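Local coordinates for protein filamentous hemagglutinin (Bordetella pertussis, PDB 1RWR) that probably acts as a secreted adhesin, whose TPS domain forms a beta-helix that takes part in export through the two-partner secretion pathway, at residues A[22-28]-A[66-72]; A[33-39]-A[76-82]; A[225-230]-A[247-253]; A[221-225]-A[243-247]; A[123-127]-A[138-144]. All coordinates share one frame. Numbering follows the deposited sequence.

Contact 1: A[22-28]-A[66-72]; sequences NIADPNS and NPNLTRQ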
# COMPACT_ATOMS: atom_id res chain seq x y z
N ASN A 22 1.77 0.46 20.98
CA ASN A 22 0.59 0.02 21.70
C ASN A 22 -0.64 0.70 21.09
O ASN A 22 -1.06 1.77 21.51
CB ASN A 22 0.72 0.27 23.21
CG ASN A 22 1.57 -0.75 23.89
OD1 ASN A 22 1.75 -1.85 23.38
ND2 ASN A 22 2.15 -0.39 25.06
N ILE A 23 -1.17 0.04 20.06
CA ILE A 23 -2.31 0.51 19.31
C ILE A 23 -3.53 0.71 20.23
O ILE A 23 -3.61 0.08 21.29
CB ILE A 23 -2.67 -0.48 18.17
CG1 ILE A 23 -2.99 -1.90 18.69
CG2 ILE A 23 -1.54 -0.59 17.14
CD1 ILE A 23 -3.65 -2.79 17.60
N ALA A 24 -4.44 1.56 19.78
CA ALA A 24 -5.70 1.81 20.44
C ALA A 24 -6.60 0.60 20.43
O ALA A 24 -6.58 -0.22 19.50
CB ALA A 24 -6.41 3.02 19.78
N ASP A 25 -7.43 0.49 21.46
CA ASP A 25 -8.43 -0.58 21.48
C ASP A 25 -9.29 -0.49 20.22
O ASP A 25 -9.73 0.61 19.87
CB ASP A 25 -9.29 -0.43 22.74
CG ASP A 25 -9.99 -1.69 23.14
OD1 ASP A 25 -9.55 -2.79 22.73
OD2 ASP A 25 -11.01 -1.64 23.90
N PRO A 26 -9.50 -1.58 19.49
CA PRO A 26 -10.33 -1.52 18.29
C PRO A 26 -11.79 -1.27 18.59
O PRO A 26 -12.28 -1.54 19.70
CB PRO A 26 -10.18 -2.92 17.66
CG PRO A 26 -9.76 -3.78 18.75
CD PRO A 26 -8.89 -2.92 19.67
N ASN A 27 -12.48 -0.76 17.58
CA ASN A 27 -13.91 -0.58 17.67
C ASN A 27 -14.62 -1.90 17.50
O ASN A 27 -13.96 -2.94 17.39
CB ASN A 27 -14.44 0.48 16.66
CG ASN A 27 -14.16 0.12 15.19
OD1 ASN A 27 -14.16 -1.08 14.82
ND2 ASN A 27 -13.98 1.14 14.35
N SER A 28 -15.96 -1.83 17.44
CA SER A 28 -16.83 -3.01 17.33
C SER A 28 -16.64 -3.81 16.05
O SER A 28 -16.98 -5.01 15.99
CB SER A 28 -18.32 -2.57 17.46
OG SER A 28 -18.69 -1.68 16.38
N ASN A 66 -0.47 -5.45 25.25
CA ASN A 66 -0.87 -4.07 25.03
C ASN A 66 -1.96 -3.68 26.03
O ASN A 66 -3.08 -4.19 25.96
CB ASN A 66 -1.40 -3.95 23.61
CG ASN A 66 -1.85 -2.57 23.27
OD1 ASN A 66 -2.03 -1.74 24.14
ND2 ASN A 66 -2.04 -2.32 21.98
N PRO A 67 -1.65 -2.76 26.93
CA PRO A 67 -2.60 -2.44 28.01
C PRO A 67 -3.88 -1.77 27.53
O PRO A 67 -4.84 -1.74 28.30
CB PRO A 67 -1.78 -1.51 28.90
CG PRO A 67 -0.84 -0.91 27.98
CD PRO A 67 -0.41 -1.98 27.06
N ASN A 68 -3.90 -1.24 26.30
CA ASN A 68 -5.07 -0.62 25.74
C ASN A 68 -6.15 -1.61 25.33
O ASN A 68 -7.32 -1.23 25.23
CB ASN A 68 -4.72 0.22 24.49
CG ASN A 68 -3.85 1.44 24.81
OD1 ASN A 68 -3.87 2.00 25.92
ND2 ASN A 68 -3.11 1.89 23.80
N LEU A 69 -5.77 -2.85 25.02
CA LEU A 69 -6.66 -3.79 24.38
C LEU A 69 -7.63 -4.49 25.33
O LEU A 69 -7.21 -5.01 26.36
CB LEU A 69 -5.89 -4.88 23.63
CG LEU A 69 -4.97 -4.42 22.50
CD1 LEU A 69 -4.25 -5.61 21.85
CD2 LEU A 69 -5.74 -3.51 21.48
N THR A 70 -8.91 -4.45 24.98
CA THR A 70 -9.92 -5.35 25.53
C THR A 70 -10.26 -6.47 24.53
O THR A 70 -10.91 -7.47 24.88
CB THR A 70 -11.21 -4.60 25.89
OG1 THR A 70 -11.83 -4.04 24.73
CG2 THR A 70 -10.95 -3.46 26.82
N ARG A 71 -9.83 -6.29 23.28
CA ARG A 71 -9.91 -7.30 22.23
C ARG A 71 -8.82 -6.95 21.20
O ARG A 71 -8.32 -5.85 21.16
CB ARG A 71 -11.26 -7.35 21.53
CG ARG A 71 -11.69 -6.05 20.88
CD ARG A 71 -13.26 -5.99 20.66
NE ARG A 71 -13.97 -4.70 20.69
CZ ARG A 71 -13.60 -3.54 21.26
NH1 ARG A 71 -12.44 -3.38 21.89
NH2 ARG A 71 -14.43 -2.49 21.18
N GLN A 72 -8.53 -7.93 20.36
CA GLN A 72 -7.54 -7.75 19.31
C GLN A 72 -8.17 -7.14 18.07
O GLN A 72 -9.32 -7.40 17.75
CB GLN A 72 -6.86 -9.08 19.01
CG GLN A 72 -6.08 -9.62 20.19
CD GLN A 72 -5.59 -11.02 19.98
OE1 GLN A 72 -6.40 -11.91 19.66
NE2 GLN A 72 -4.26 -11.24 20.16
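Segment 66-72 opens with a type I beta turn, Asn-66 to Leu-69, closed by Leu-69 N to Asn-66 O (3.1 Å). Asn-66 OD1 accepts from Asn-68 N (2.9 Å), an Asx turn, and its ND2 donates to Ile-23 O (2.9 Å) and to Asn-49. Pro-67 CD rests 3.6 Å from ND2 of Asn-22, whose OD1 bonds Asn-49. Asn-68 ND2 reaches the same Ile-23 O at 3.1 Å, so two asparagines clamp one backbone oxygen. Leu-69 packs its CD2 on Pro-26 CD (3.7 Å) and Ile-23 CG1 (4.2 Å). At Thr-70 the Asp-25 carboxylate is gripped twice, by N to OD1 (2.9 Å) and OG1 to OD2 (2.7 Å). Arg-71 adds a salt bridge from NH1 to Asp-25 OD2 (3.0 Å), weak as a hydrogen bond. Gln-72 points its CA-CB bond away, and its NE2 bonds Asn-50 O. The contact joins the loop between strands 20-22 and 31-36 to that between strands 61-63 and 75-80, with strand 45-50 beside Ile-23 and Leu-69.

Contact 2: A[33-39]-A[76-82]; sequences HNKFQQF and ILAEVTD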
# COMPACT_ATOMS: atom_id res chain seq x y z
N HIS A 33 -7.95 2.49 15.25
CA HIS A 33 -7.68 3.75 14.57
C HIS A 33 -6.67 4.53 15.40
O HIS A 33 -6.96 5.00 16.50
CB HIS A 33 -8.99 4.52 14.36
CG HIS A 33 -8.86 5.70 13.47
ND1 HIS A 33 -9.95 6.36 12.94
CD2 HIS A 33 -7.76 6.36 13.02
CE1 HIS A 33 -9.53 7.36 12.18
NE2 HIS A 33 -8.20 7.38 12.21
N ASN A 34 -5.44 4.62 14.88
CA ASN A 34 -4.35 5.24 15.58
C ASN A 34 -3.94 6.51 14.85
O ASN A 34 -3.58 6.46 13.68
CB ASN A 34 -3.18 4.28 15.60
CG ASN A 34 -3.51 3.01 16.32
OD1 ASN A 34 -3.46 3.00 17.56
ND2 ASN A 34 -4.02 1.97 15.58
N LYS A 35 -4.05 7.64 15.53
CA LYS A 35 -3.64 8.92 14.95
C LYS A 35 -2.27 9.25 15.45
O LYS A 35 -1.94 8.99 16.62
CB LYS A 35 -4.63 10.04 15.30
CG LYS A 35 -5.95 9.92 14.52
CD LYS A 35 -6.97 10.92 15.02
CE LYS A 35 -8.28 10.78 14.29
NZ LYS A 35 -8.26 11.56 12.99
N PHE A 36 -1.46 9.81 14.57
CA PHE A 36 -0.10 10.21 14.84
C PHE A 36 0.16 11.60 14.31
O PHE A 36 -0.27 11.94 13.20
CB PHE A 36 0.87 9.31 14.09
CG PHE A 36 0.94 7.91 14.60
CD1 PHE A 36 1.89 7.55 15.53
CD2 PHE A 36 0.02 6.95 14.16
CE1 PHE A 36 1.96 6.24 16.02
CE2 PHE A 36 0.12 5.65 14.64
CZ PHE A 36 1.08 5.30 15.56
N GLN A 37 0.87 12.40 15.09
CA GLN A 37 1.42 13.66 14.60
C GLN A 37 2.51 13.40 13.54
O GLN A 37 2.56 14.11 12.52
CB GLN A 37 2.01 14.44 15.77
CG GLN A 37 2.26 15.89 15.49
CD GLN A 37 3.71 16.20 15.29
OE1 GLN A 37 4.57 15.76 16.07
NE2 GLN A 37 4.01 16.96 14.23
N GLN A 38 3.35 12.39 13.82
CA GLN A 38 4.42 11.93 12.95
C GLN A 38 4.44 10.40 12.94
O GLN A 38 4.36 9.76 14.02
CB GLN A 38 5.78 12.44 13.45
CG GLN A 38 5.96 13.93 13.25
CD GLN A 38 7.34 14.38 13.58
OE1 GLN A 38 8.28 14.18 12.79
NE2 GLN A 38 7.50 14.96 14.77
N PHE A 39 4.51 9.81 11.75
CA PHE A 39 4.67 8.34 11.60
C PHE A 39 5.74 8.00 10.60
O PHE A 39 5.63 8.33 9.40
CB PHE A 39 3.35 7.69 11.19
CG PHE A 39 3.40 6.20 11.25
CD1 PHE A 39 3.11 5.55 12.44
CD2 PHE A 39 3.78 5.45 10.14
CE1 PHE A 39 3.19 4.16 12.53
CE2 PHE A 39 3.90 4.06 10.24
CZ PHE A 39 3.61 3.43 11.43
N ILE A 76 -5.47 -2.51 11.55
CA ILE A 76 -4.75 -1.50 12.28
C ILE A 76 -4.47 -0.38 11.28
O ILE A 76 -3.77 -0.57 10.29
CB ILE A 76 -3.43 -2.10 12.84
CG1 ILE A 76 -3.70 -3.21 13.89
CG2 ILE A 76 -2.59 -1.00 13.50
CD1 ILE A 76 -2.51 -4.10 14.21
N LEU A 77 -5.07 0.78 11.54
CA LEU A 77 -4.88 1.98 10.78
C LEU A 77 -3.99 2.94 11.56
O LEU A 77 -4.27 3.24 12.73
CB LEU A 77 -6.24 2.65 10.64
CG LEU A 77 -6.31 4.03 10.01
CD1 LEU A 77 -5.76 4.09 8.58
CD2 LEU A 77 -7.77 4.45 10.04
N ALA A 78 -2.94 3.41 10.91
CA ALA A 78 -2.08 4.45 11.40
C ALA A 78 -2.30 5.62 10.46
O ALA A 78 -1.98 5.52 9.28
CB ALA A 78 -0.58 4.01 11.34
N GLU A 79 -2.86 6.71 10.98
CA GLU A 79 -3.18 7.91 10.20
C GLU A 79 -2.38 9.08 10.71
O GLU A 79 -2.42 9.36 11.89
CB GLU A 79 -4.66 8.27 10.39
CG GLU A 79 -5.08 9.50 9.61
CD GLU A 79 -6.45 10.05 9.99
OE1 GLU A 79 -7.15 9.44 10.80
OE2 GLU A 79 -6.87 11.08 9.40
N VAL A 80 -1.64 9.75 9.83
CA VAL A 80 -0.92 10.95 10.21
C VAL A 80 -1.83 12.16 10.09
O VAL A 80 -2.42 12.40 9.03
CB VAL A 80 0.34 11.15 9.36
CG1 VAL A 80 0.98 12.53 9.62
CG2 VAL A 80 1.34 10.07 9.62
N THR A 81 -1.91 12.95 11.17
CA THR A 81 -2.81 14.10 11.23
C THR A 81 -2.14 15.46 10.99
O THR A 81 -2.85 16.44 10.80
CB THR A 81 -3.47 14.17 12.57
OG1 THR A 81 -2.46 14.46 13.54
CG2 THR A 81 -4.03 12.89 12.96
N ASP A 82 -0.82 15.54 11.02
CA ASP A 82 -0.13 16.84 10.85
C ASP A 82 0.38 17.00 9.43
O ASP A 82 -0.27 16.47 8.55
CB ASP A 82 0.96 17.04 11.88
CG ASP A 82 1.02 18.48 12.37
OD1 ASP A 82 0.45 19.37 11.67
OD2 ASP A 82 1.61 18.81 13.43
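Glu-79 is the polar centre of this strand pair. Its OE1 accepts from His-33 NE2 (2.7 Å) and forms a salt bridge with Lys-35 NZ (3.2 Å), while its OE2 pairs with Arg-128. The backbones run parallel in register, His-33 beside Leu-77 through Phe-36 beside Val-80, with the short axes 25° apart. Hydrogen bonds link Asn-34 N to Leu-77 O (2.8 Å), Glu-79 N to Asn-34 O (2.8 Å), Phe-36 N to Glu-79 O (2.9 Å) and Thr-81 N to Phe-36 O (2.8 Å). Asn-34 ND2 also donates to Leu-77 O (3.1 Å), while its OD1 is taken by Thr-9 and Ala-24. Where the first strand turns its corner, Gln-37 NE2 meets Asp-82 OD2 (3.1 Å).

On the face of His-33 and Glu-79, Leu-77 CD2 makes a CH-pi contact 3.7 Å from the His-33 ring centroid. Asn-34, Phe-36, Ala-78 and Val-80 line the other face; there Ala-78 CB touches Phe-36 CE2 (3.8 Å) and lies over the Phe-39 ring, and Phe-39 CB meets Val-80 CG2 (3.5 Å).

Strand 31-36 ends the long parallel sheet of the beta-helix, whose next strands are 75-80 and 99-104. The N-terminal strand 4-5 flanks strand 31-36, with a classic bulge at Gln-37 and Gln-38 opposite Val-4, and strand 128-132 covers the Glu-79 face.

Contact 3: A[225-230]-A[247-253]; sequences MYGKHI and LSSPSAI
Two successive beta-helix coils stack parallel, each passing between sheets through a corner. Met-225 pairs with Leu-247, Tyr-226 with Ser-248 and Ile-230 with Ile-253 (CA-CA 4.8 to 5.0 Å), the second corner one residue longer. Ser-248 N donates to Met-225 O (2.9 Å), Gly-227 N to Ser-248 O (3.3 Å) and Ile-230 N to Ala-252 O (2.9 Å). Gly-227 is extended (-151/156); Lys-228 (-60/-49; t, t, p, t), Pro-250 (-62/-31) and Ser-251 (-128/-28) bend the chain, Pro-250 CD lying 3.3 Å from Gly-227 O.

Inward, Ile-230 (m, t) sets CB 4.2 Å from CG1 of Ile-253 (m, t), beside Met-225 (m, t, chi3 -97°) and Leu-247 (m, t). Outward, Tyr-226 (t, chi2 55°) holds CD1 3.8 Å from Ser-248 OG, and His-229 (m, chi2 86°) puts CD2 3.7 Å from Ala-252 CB, its ND1 bonding Asp-183.

Ser-249 (t) OG accepts from Ser-251 N (3.1 Å), an ST turn, and lies 2.9 Å from Gly-227 O and 2.7 Å from Lys-228 O, so one hydroxyl meets backbone polar atoms of both corners.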
# COMPACT_ATOMS: atom_id res chain seq x y z
N MET A 225 7.44 -5.50 -11.20
CA MET A 225 6.45 -6.06 -10.27
C MET A 225 6.17 -7.52 -10.56
O MET A 225 6.10 -7.93 -11.73
CB MET A 225 5.15 -5.27 -10.35
CG MET A 225 5.31 -3.81 -10.13
SD MET A 225 3.69 -2.94 -10.22
CE MET A 225 3.66 -2.45 -11.62
N TYR A 226 5.99 -8.28 -9.48
CA TYR A 226 5.65 -9.70 -9.54
C TYR A 226 4.55 -9.94 -8.50
O TYR A 226 4.76 -9.81 -7.31
CB TYR A 226 6.89 -10.51 -9.31
CG TYR A 226 6.71 -12.02 -9.23
CD1 TYR A 226 6.08 -12.71 -10.26
CD2 TYR A 226 7.20 -12.75 -8.16
CE1 TYR A 226 5.90 -14.09 -10.20
CE2 TYR A 226 7.02 -14.14 -8.10
CZ TYR A 226 6.37 -14.79 -9.14
OH TYR A 226 6.18 -16.16 -9.17
N GLY A 227 3.34 -10.26 -8.98
CA GLY A 227 2.19 -10.42 -8.11
C GLY A 227 1.20 -11.41 -8.68
O GLY A 227 1.20 -11.69 -9.88
N LYS A 228 0.40 -11.99 -7.79
CA LYS A 228 -0.56 -13.04 -8.16
C LYS A 228 -1.54 -12.53 -9.20
O LYS A 228 -1.79 -13.16 -10.20
CB LYS A 228 -1.26 -13.59 -6.89
CG LYS A 228 -2.25 -14.69 -7.15
CD LYS A 228 -2.64 -15.39 -5.87
CE LYS A 228 -3.49 -14.52 -4.99
NZ LYS A 228 -3.67 -15.20 -3.68
N HIS A 229 -2.12 -11.37 -8.92
CA HIS A 229 -2.77 -10.52 -9.87
C HIS A 229 -2.15 -9.15 -9.66
O HIS A 229 -1.90 -8.75 -8.51
CB HIS A 229 -4.27 -10.39 -9.61
CG HIS A 229 -4.98 -11.71 -9.51
ND1 HIS A 229 -5.06 -12.41 -8.32
CD2 HIS A 229 -5.63 -12.46 -10.43
CE1 HIS A 229 -5.72 -13.54 -8.52
NE2 HIS A 229 -6.06 -13.60 -9.79
N ILE A 230 -1.92 -8.44 -10.75
CA ILE A 230 -1.44 -7.05 -10.73
C ILE A 230 -2.50 -6.16 -11.37
O ILE A 230 -2.99 -6.45 -12.49
CB ILE A 230 -0.12 -6.92 -11.51
CG1 ILE A 230 0.97 -7.81 -10.92
CG2 ILE A 230 0.38 -5.46 -11.51
CD1 ILE A 230 2.22 -7.82 -11.75
N LEU A 247 6.37 -6.45 -15.82
CA LEU A 247 5.28 -6.95 -15.02
C LEU A 247 5.21 -8.44 -15.24
O LEU A 247 5.19 -8.90 -16.41
CB LEU A 247 3.99 -6.29 -15.47
CG LEU A 247 3.98 -4.77 -15.35
CD1 LEU A 247 2.60 -4.26 -15.77
CD2 LEU A 247 4.24 -4.29 -13.94
N SER A 248 5.07 -9.19 -14.16
CA SER A 248 4.99 -10.64 -14.24
C SER A 248 3.93 -11.13 -13.30
O SER A 248 3.97 -10.77 -12.13
CB SER A 248 6.38 -11.23 -13.90
OG SER A 248 6.38 -12.64 -14.07
N SER A 249 3.02 -11.98 -13.76
CA SER A 249 1.94 -12.48 -12.90
C SER A 249 1.45 -13.87 -13.30
O SER A 249 1.26 -14.14 -14.50
CB SER A 249 0.74 -11.54 -12.97
OG SER A 249 -0.35 -12.14 -12.30
N PRO A 250 1.25 -14.78 -12.35
CA PRO A 250 0.65 -16.06 -12.72
C PRO A 250 -0.75 -15.95 -13.29
O PRO A 250 -1.13 -16.81 -14.07
CB PRO A 250 0.63 -16.84 -11.42
CG PRO A 250 0.75 -15.87 -10.40
CD PRO A 250 1.67 -14.77 -10.94
N SER A 251 -1.53 -14.95 -12.88
CA SER A 251 -2.98 -15.03 -13.12
C SER A 251 -3.65 -13.85 -13.80
O SER A 251 -4.67 -14.03 -14.45
CB SER A 251 -3.69 -15.31 -11.80
OG SER A 251 -3.28 -16.56 -11.28
N ALA A 252 -3.13 -12.63 -13.66
CA ALA A 252 -3.72 -11.49 -14.37
C ALA A 252 -2.89 -10.24 -14.24
O ALA A 252 -2.36 -9.95 -13.18
CB ALA A 252 -5.13 -11.16 -13.85
N ILE A 253 -2.90 -9.46 -15.32
CA ILE A 253 -2.45 -8.08 -15.30
C ILE A 253 -3.55 -7.25 -15.92
O ILE A 253 -4.00 -7.50 -17.07
CB ILE A 253 -1.11 -7.92 -16.08
CG1 ILE A 253 0.04 -8.63 -15.37
CG2 ILE A 253 -0.76 -6.44 -16.30
CD1 ILE A 253 1.29 -8.78 -16.22

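Contact 4: A[221-225]-A[243-247]; sequences AAGAM and QLGSL
Equivalent bends on adjacent coils of the beta-helix meet here, each leading into a strand of the same parallel sheet. Segment 221-225 bends through Ala-221 (-55/-30) and Ala-222 (-71/-19), passes Gly-223 (-87/40) and extends from Ala-224 (-63/146). Segment 243-247 turns at Leu-244 (-86/-17), then extends through Gly-245 and Ser-246. Ala-224 faces Gly-245 with CA atoms 4.0 Å apart, and Met-225 forms a parallel bridge with Leu-247 at CA-CA 5.0 Å.

Met-225 N donates to Ser-246 O (2.9 Å), an oxygen that also receives a CA-H...O contact from Ala-224 CA (3.3 Å). Gln-243, with chi1 t, chi2 p and chi3 -50°, folds its amide into the bend: OE1 accepts from Gly-245 N (2.9 Å) and NE2 donates to Gly-223 O (2.8 Å), although the placement of NE2 is less certain. A side chain on Gly-245 would collide with Gly-223 C, so its lack of one permits the close approach. One water bridges the two bends, donating to Ala-221 O (2.8 Å) and accepting from Ser-246 N (3.0 Å). Met-225 and Leu-247 (both m, t) point to the same face of the sheet, as in the stacked apolar residues that fill a beta-helix core.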
# COMPACT_ATOMS: atom_id res chain seq x y z
N ALA A 221 12.37 1.40 -15.14
CA ALA A 221 12.83 0.03 -15.30
C ALA A 221 13.04 -0.65 -13.96
O ALA A 221 12.87 -1.85 -13.88
CB ALA A 221 14.12 -0.01 -16.12
N ALA A 222 13.40 0.11 -12.92
CA ALA A 222 13.63 -0.45 -11.59
C ALA A 222 12.33 -0.90 -10.90
O ALA A 222 12.38 -1.67 -9.95
CB ALA A 222 14.36 0.54 -10.71
N GLY A 223 11.20 -0.40 -11.37
CA GLY A 223 9.90 -0.65 -10.75
C GLY A 223 9.23 -1.93 -11.24
O GLY A 223 8.01 -1.95 -11.41
N ALA A 224 10.00 -2.99 -11.43
CA ALA A 224 9.44 -4.28 -11.85
C ALA A 224 8.49 -4.81 -10.77
O ALA A 224 8.70 -4.57 -9.59
CB ALA A 224 10.53 -5.29 -12.11
N MET A 225 7.44 -5.50 -11.20
CA MET A 225 6.45 -6.06 -10.27
C MET A 225 6.17 -7.52 -10.56
O MET A 225 6.10 -7.93 -11.73
CB MET A 225 5.15 -5.27 -10.35
CG MET A 225 5.31 -3.81 -10.13
SD MET A 225 3.69 -2.94 -10.22
CE MET A 225 3.66 -2.45 -11.62
N GLN A 243 4.58 2.51 -17.07
CA GLN A 243 5.21 1.48 -16.26
C GLN A 243 6.17 0.73 -17.15
O GLN A 243 5.77 -0.20 -17.86
CB GLN A 243 4.15 0.54 -15.66
CG GLN A 243 4.68 -0.70 -14.85
CD GLN A 243 5.83 -0.48 -13.82
OE1 GLN A 243 6.86 0.11 -14.13
NE2 GLN A 243 5.69 -1.05 -12.63
N LEU A 244 7.43 1.17 -17.11
CA LEU A 244 8.49 0.56 -17.89
C LEU A 244 9.14 -0.63 -17.20
O LEU A 244 9.84 -1.42 -17.86
CB LEU A 244 9.56 1.59 -18.21
CG LEU A 244 9.09 2.90 -18.85
CD1 LEU A 244 10.29 3.78 -19.15
CD2 LEU A 244 8.30 2.61 -20.08
N GLY A 245 8.93 -0.76 -15.89
CA GLY A 245 9.31 -1.95 -15.12
C GLY A 245 8.54 -3.18 -15.59
O GLY A 245 7.35 -3.09 -15.81
N SER A 246 9.21 -4.32 -15.77
CA SER A 246 8.58 -5.54 -16.26
C SER A 246 7.50 -5.97 -15.29
O SER A 246 7.69 -5.87 -14.10
CB SER A 246 9.61 -6.65 -16.35
OG SER A 246 10.49 -6.31 -17.40
N LEU A 247 6.37 -6.45 -15.82
CA LEU A 247 5.28 -6.95 -15.02
C LEU A 247 5.21 -8.44 -15.24
O LEU A 247 5.19 -8.90 -16.41
CB LEU A 247 3.99 -6.29 -15.47
CG LEU A 247 3.98 -4.77 -15.35
CD1 LEU A 247 2.60 -4.26 -15.77
CD2 LEU A 247 4.24 -4.29 -13.94
O HOH W 1 12.18 -3.98 -15.48

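Contact 5: A[123-127]-A[138-144]; sequences TLTTG and LDVQQGT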
# COMPACT_ATOMS: atom_id res chain seq x y z
N THR A 123 -1.97 -1.85 3.06
CA THR A 123 -2.35 -0.72 2.23
C THR A 123 -1.56 0.52 2.63
O THR A 123 -1.51 0.88 3.83
CB THR A 123 -3.82 -0.43 2.46
OG1 THR A 123 -4.59 -1.64 2.25
CG2 THR A 123 -4.36 0.66 1.55
N LEU A 124 -0.93 1.16 1.64
CA LEU A 124 -0.23 2.43 1.81
C LEU A 124 -1.01 3.47 1.05
O LEU A 124 -1.27 3.29 -0.14
CB LEU A 124 1.18 2.34 1.26
CG LEU A 124 2.04 1.25 1.88
CD1 LEU A 124 3.47 1.35 1.28
CD2 LEU A 124 2.05 1.38 3.41
N THR A 125 -1.42 4.53 1.73
CA THR A 125 -2.34 5.47 1.11
C THR A 125 -2.03 6.91 1.49
O THR A 125 -1.56 7.20 2.59
CB THR A 125 -3.83 5.06 1.40
OG1 THR A 125 -4.70 5.89 0.63
CG2 THR A 125 -4.20 5.32 2.85
N THR A 126 -2.30 7.83 0.57
CA THR A 126 -2.37 9.25 0.94
C THR A 126 -3.81 9.71 1.10
O THR A 126 -4.05 10.91 1.24
CB THR A 126 -1.67 10.15 -0.08
OG1 THR A 126 -2.32 10.02 -1.36
CG2 THR A 126 -0.25 9.70 -0.25
N GLY A 127 -4.75 8.78 1.12
CA GLY A 127 -6.14 9.11 1.44
C GLY A 127 -6.39 9.45 2.89
O GLY A 127 -5.73 8.92 3.81
N LEU A 138 -11.20 5.55 2.11
CA LEU A 138 -10.00 6.35 1.99
C LEU A 138 -10.25 7.38 0.92
O LEU A 138 -10.41 7.02 -0.24
CB LEU A 138 -8.83 5.45 1.55
CG LEU A 138 -8.49 4.35 2.57
CD1 LEU A 138 -7.52 3.36 2.00
CD2 LEU A 138 -7.98 4.94 3.89
N ASP A 139 -10.28 8.65 1.29
CA ASP A 139 -10.58 9.70 0.31
C ASP A 139 -9.27 10.33 -0.12
O ASP A 139 -8.68 11.14 0.59
CB ASP A 139 -11.49 10.75 0.90
CG ASP A 139 -12.88 10.25 1.04
OD1 ASP A 139 -13.32 9.50 0.14
OD2 ASP A 139 -13.56 10.53 2.04
N VAL A 140 -8.86 9.93 -1.30
CA VAL A 140 -7.64 10.43 -1.89
C VAL A 140 -7.89 11.71 -2.67
O VAL A 140 -8.57 11.69 -3.70
CB VAL A 140 -7.01 9.38 -2.85
CG1 VAL A 140 -5.72 9.93 -3.38
CG2 VAL A 140 -6.78 8.07 -2.11
N GLN A 141 -7.32 12.80 -2.20
CA GLN A 141 -7.36 14.07 -2.92
C GLN A 141 -5.98 14.65 -3.18
O GLN A 141 -5.86 15.56 -3.99
CB GLN A 141 -8.21 15.07 -2.16
CG GLN A 141 -9.66 14.59 -2.11
CD GLN A 141 -10.50 15.51 -1.34
OE1 GLN A 141 -10.41 15.55 -0.12
NE2 GLN A 141 -11.29 16.31 -2.03
N GLN A 142 -4.96 14.15 -2.50
CA GLN A 142 -3.61 14.65 -2.69
C GLN A 142 -2.61 13.60 -2.27
O GLN A 142 -2.99 12.61 -1.69
CB GLN A 142 -3.37 15.90 -1.86
CG GLN A 142 -3.49 15.70 -0.35
CD GLN A 142 -3.35 17.00 0.40
OE1 GLN A 142 -4.33 17.54 0.90
NE2 GLN A 142 -2.16 17.53 0.44
N GLY A 143 -1.33 13.85 -2.59
CA GLY A 143 -0.23 13.06 -2.06
C GLY A 143 0.34 12.08 -3.03
O GLY A 143 -0.38 11.50 -3.83
N THR A 144 1.64 11.84 -2.90
CA THR A 144 2.37 10.85 -3.69
C THR A 144 2.90 9.72 -2.80
O THR A 144 3.38 9.97 -1.70
CB THR A 144 3.55 11.53 -4.36
OG1 THR A 144 3.08 12.56 -5.26
CG2 THR A 144 4.38 10.55 -5.17
O HOH W 2 -5.70 12.97 0.22
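Strand 123-125 and strand 138-140 do not pair: the axes of these short segments come no nearer than 9.9 Å, with 39° between their directions, so side chains and turns make the contact. Thr-123 begins it lightly, its CG2 4.2 Å from Leu-138 CD1. Leu-124 points away, packing on Phe-160 and Ile-103. Thr-125 faces segment 138-144; its CG2 sits 3.9 Å from Leu-138 CD2, and its OG1 accepts from Gly-127 N (2.9 Å), an ST turn that ends the strand, besides bonding Val-163. Thr-126 is the main polar link. With chi1 p, its OG1 donates to Gln-142 O (2.7 Å), and its carbonyl O takes a hydrogen bond from a water (2.8 Å) that accepts from Gln-141 N (2.9 Å). Gly-143, at phi/psi 103/148, passes so near that a CB on it would strike Thr-126 CB. Gly-127 closes the segment with its CA 3.4 Å from Asp-139 O, a CA-H...O contact, and 3.8 Å from Val-140 CG2; a CB here would be tight against Leu-138 and Val-140.

Segment 138-144 includes the end of strand 135-140, the second strand of a hairpin with strand 128-132, and the turn after it; that hairpin lies against the long parallel sheet. Between these two segments, one direct hydrogen bond and one water bridge accompany threonine and aliphatic contacts and close backbone approach at two glycines.

Along the chain contacts 1 and 2 interleave and come first, contact 5 follows, and contacts 3 and 4 interleave last. Contacts 1 and 2 touch, with centres 15 Å apart: Ala-24 N approaches Asn-34 OD1 at 2.8 Å, a probable hydrogen bond. Contacts 3 and 4 share Met-225 and Leu-247 (centres 12 Å apart), following the same two coils round the beta-helix. Contacts 2, 3 and 5 all reach the long parallel sheet; contact 5 lies 13 Å from contact 2 and 23 Å from contact 3, centre to centre. Contacts 1 and 4, 39 Å apart between centres, lie on opposite sides of the chain's centre, so the set samples much of one elongated secretion domain, including its N-terminal region.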